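Local coordinates for protein arylalkylamine N-Acetyltransferase like 5b (Aedes aegypti, PDB 4FD4) that probably transfers acyl groups, such as acetyl or long-chain fatty acyl, from coenzyme A to the amine of arylalkylamines such as serotonin and dopamine, at residues I27-E32 with L46-F51. Numbering follows the deposited sequence.
Sequences IYYPEE and LDDERF
Tyr29 reaches helix 46-53 with its phenol end: OH donates a hydrogen bond of 3.0 Å to Asp48 OD2. The carboxylate stands nearly perpendicular to the ring, the two planes 87° apart, and OD2 sits at the ring edge, 3.3 Å from Tyr29 CE1. The hydroxyl approaches OD2 from above the carboxylate plane, 57° out of it. The first torsion of Tyr29 (chi1 -73°) sets CG opposite the carbonyl carbon, with the ring extending toward helix 46-53, and Asp48 turns its carboxyl carbon away from its own N to meet it. The nearest CA atoms, those of Tyr29 and Glu49, are 9.3 Å apart, a gap bridged by the tyrosine side chain. In this GNAT-fold enzyme the contact ties the turn that follows helix 17-28 to helix 46-53; on the 27-32 side, Tyr28 packs on strand 126-134 of the central mixed sheet, while Trp101 and Ile104 of helix 99-115 touch Asp48. Tyr29 OH also lies alongside the helix backbone, 3.5 Å from Glu49 CA, and shares a second hydrogen bond with Ser52 OG. One face of the Tyr29 ring carries Tyr28 CD2, 3.7 Å above its centre. Glu49 OE2 forms a salt bridge with Arg21, and OE1 a hydrogen bond with His44, whose ring stacks on Tyr29.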
loop_
_atom_site.group_PDB
_atom_site.type_symbol
_atom_site.label_atom_id
_atom_site.label_comp_id
_atom_site.label_asym_id
_atom_site.label_seq_id
_atom_site.Cartn_x
_atom_site.Cartn_y
_atom_site.Cartn_z
ATOM N N ILE A 27 7.819 9.028 6.862
ATOM C CA ILE A 27 6.551 9.596 6.417
ATOM C C ILE A 27 5.433 8.577 6.261
ATOM O O ILE A 27 4.260 8.944 6.202
ATOM C CB ILE A 27 6.704 10.359 5.085
ATOM C CG1 ILE A 27 7.040 9.399 3.944
ATOM C CG2 ILE A 27 7.772 11.457 5.201
ATOM C CD1 ILE A 27 6.892 10.031 2.564
ATOM N N TYR A 28 5.771 7.294 6.200
ATOM C CA TYR A 28 4.720 6.301 5.964
ATOM C C TYR A 28 4.160 5.677 7.249
ATOM O O TYR A 28 3.004 5.910 7.609
ATOM C CB TYR A 28 5.193 5.204 4.996
ATOM C CG TYR A 28 4.170 4.093 4.852
ATOM C CD1 TYR A 28 2.926 4.333 4.274
ATOM C CD2 TYR A 28 4.450 2.809 5.288
ATOM C CE1 TYR A 28 1.979 3.316 4.153
ATOM C CE2 TYR A 28 3.521 1.787 5.166
ATOM C CZ TYR A 28 2.287 2.046 4.603
ATOM O OH TYR A 28 1.370 1.016 4.486
ATOM N N TYR A 29 4.982 4.881 7.925
ATOM C CA TYR A 29 4.535 4.159 9.120
ATOM C C TYR A 29 3.919 5.037 10.221
ATOM O O TYR A 29 2.887 4.684 10.790
ATOM C CB TYR A 29 5.667 3.289 9.675
ATOM C CG TYR A 29 5.936 2.058 8.827
ATOM C CD1 TYR A 29 4.957 1.087 8.651
ATOM C CD2 TYR A 29 7.167 1.864 8.214
ATOM C CE1 TYR A 29 5.197 -0.045 7.868
ATOM C CE2 TYR A 29 7.416 0.736 7.439
ATOM C CZ TYR A 29 6.424 -0.213 7.273
ATOM O OH TYR A 29 6.669 -1.340 6.507
ATOM N N PRO A 30 4.536 6.198 10.513
ATOM C CA PRO A 30 3.995 7.029 11.601
ATOM C C PRO A 30 2.583 7.524 11.337
ATOM O O PRO A 30 1.900 7.973 12.249
ATOM C CB PRO A 30 4.967 8.217 11.643
ATOM C CG PRO A 30 6.248 7.673 11.102
ATOM C CD PRO A 30 5.824 6.714 10.011
ATOM N N GLU A 31 2.154 7.435 10.104
ATOM C CA GLU A 31 0.874 7.936 9.762
ATOM C C GLU A 31 -0.132 6.956 9.240
ATOM O O GLU A 31 -1.309 7.253 9.253
ATOM C CB GLU A 31 1.020 9.032 8.732
ATOM C CG GLU A 31 1.771 10.220 9.233
ATOM C CD GLU A 31 1.008 10.938 10.303
ATOM O OE1 GLU A 31 1.620 11.324 11.308
ATOM O OE2 GLU A 31 -0.214 11.103 10.139
ATOM N N GLU A 32 0.321 5.828 8.753
ATOM C CA GLU A 32 -0.561 4.831 8.124
ATOM C C GLU A 32 -1.671 4.375 9.069
ATOM O O GLU A 32 -1.405 3.890 10.166
ATOM C CB GLU A 32 0.240 3.626 7.606
ATOM C CG GLU A 32 -0.595 2.387 7.241
ATOM C CD GLU A 32 -1.746 2.685 6.296
ATOM O OE1 GLU A 32 -1.590 3.540 5.389
ATOM O OE2 GLU A 32 -2.816 2.054 6.469
ATOM N N LEU A 46 9.531 -5.343 12.394
ATOM C CA LEU A 46 10.530 -5.714 11.394
ATOM C C LEU A 46 9.948 -6.572 10.261
ATOM O O LEU A 46 10.372 -6.449 9.113
ATOM C CB LEU A 46 11.718 -6.429 12.042
ATOM C CG LEU A 46 12.940 -6.645 11.136
ATOM C CD1 LEU A 46 13.485 -5.320 10.613
ATOM C CD2 LEU A 46 14.052 -7.433 11.840
ATOM N N ASP A 47 8.987 -7.444 10.555
ATOM C CA ASP A 47 8.443 -8.277 9.478
ATOM C C ASP A 47 7.598 -7.486 8.459
ATOM O O ASP A 47 7.584 -7.812 7.257
ATOM C CB ASP A 47 7.799 -9.614 9.948
ATOM C CG ASP A 47 6.942 -9.493 11.205
ATOM O OD1 ASP A 47 6.320 -10.529 11.572
ATOM O OD2 ASP A 47 6.880 -8.415 11.830
ATOM N N ASP A 48 6.964 -6.420 8.956
ATOM C CA ASP A 48 6.218 -5.446 8.168
ATOM C C ASP A 48 7.196 -4.772 7.197
ATOM O O ASP A 48 7.022 -4.757 5.963
ATOM C CB ASP A 48 5.645 -4.416 9.157
ATOM C CG ASP A 48 4.525 -3.573 8.579
ATOM O OD1 ASP A 48 3.612 -3.195 9.347
ATOM O OD2 ASP A 48 4.552 -3.278 7.366
ATOM N N GLU A 49 8.251 -4.217 7.780
ATOM C CA GLU A 49 9.306 -3.582 7.029
ATOM C C GLU A 49 9.902 -4.506 5.963
ATOM O O GLU A 49 10.103 -4.112 4.805
ATOM C CB GLU A 49 10.389 -3.144 8.016
ATOM C CG GLU A 49 11.451 -2.267 7.449
ATOM C CD GLU A 49 12.256 -1.607 8.558
ATOM O OE1 GLU A 49 11.746 -0.652 9.192
ATOM O OE2 GLU A 49 13.379 -2.073 8.809
ATOM N N ARG A 50 10.188 -5.743 6.344
ATOM C CA ARG A 50 10.737 -6.698 5.396
ATOM C C ARG A 50 9.801 -6.913 4.215
ATOM O O ARG A 50 10.253 -7.020 3.062
ATOM C CB ARG A 50 11.027 -8.041 6.069
ATOM C CG ARG A 50 11.727 -9.035 5.153
ATOM C CD ARG A 50 12.184 -10.284 5.897
ATOM N NE ARG A 50 11.060 -10.964 6.529
ATOM C CZ ARG A 50 10.835 -10.973 7.839
ATOM N NH1 ARG A 50 11.671 -10.346 8.664
ATOM N NH2 ARG A 50 9.775 -11.612 8.325
ATOM N N PHE A 51 8.506 -7.003 4.501
ATOM C CA PHE A 51 7.531 -7.140 3.422
ATOM C C PHE A 51 7.650 -5.960 2.457
ATOM O O PHE A 51 7.797 -6.144 1.250
ATOM C CB PHE A 51 6.110 -7.201 3.969
ATOM C CG PHE A 51 5.038 -7.227 2.887
ATOM C CD1 PHE A 51 4.291 -6.093 2.598
ATOM C CD2 PHE A 51 4.787 -8.388 2.169
ATOM C CE1 PHE A 51 3.309 -6.112 1.602
ATOM C CE2 PHE A 51 3.802 -8.422 1.177
ATOM C CZ PHE A 51 3.066 -7.284 0.893
#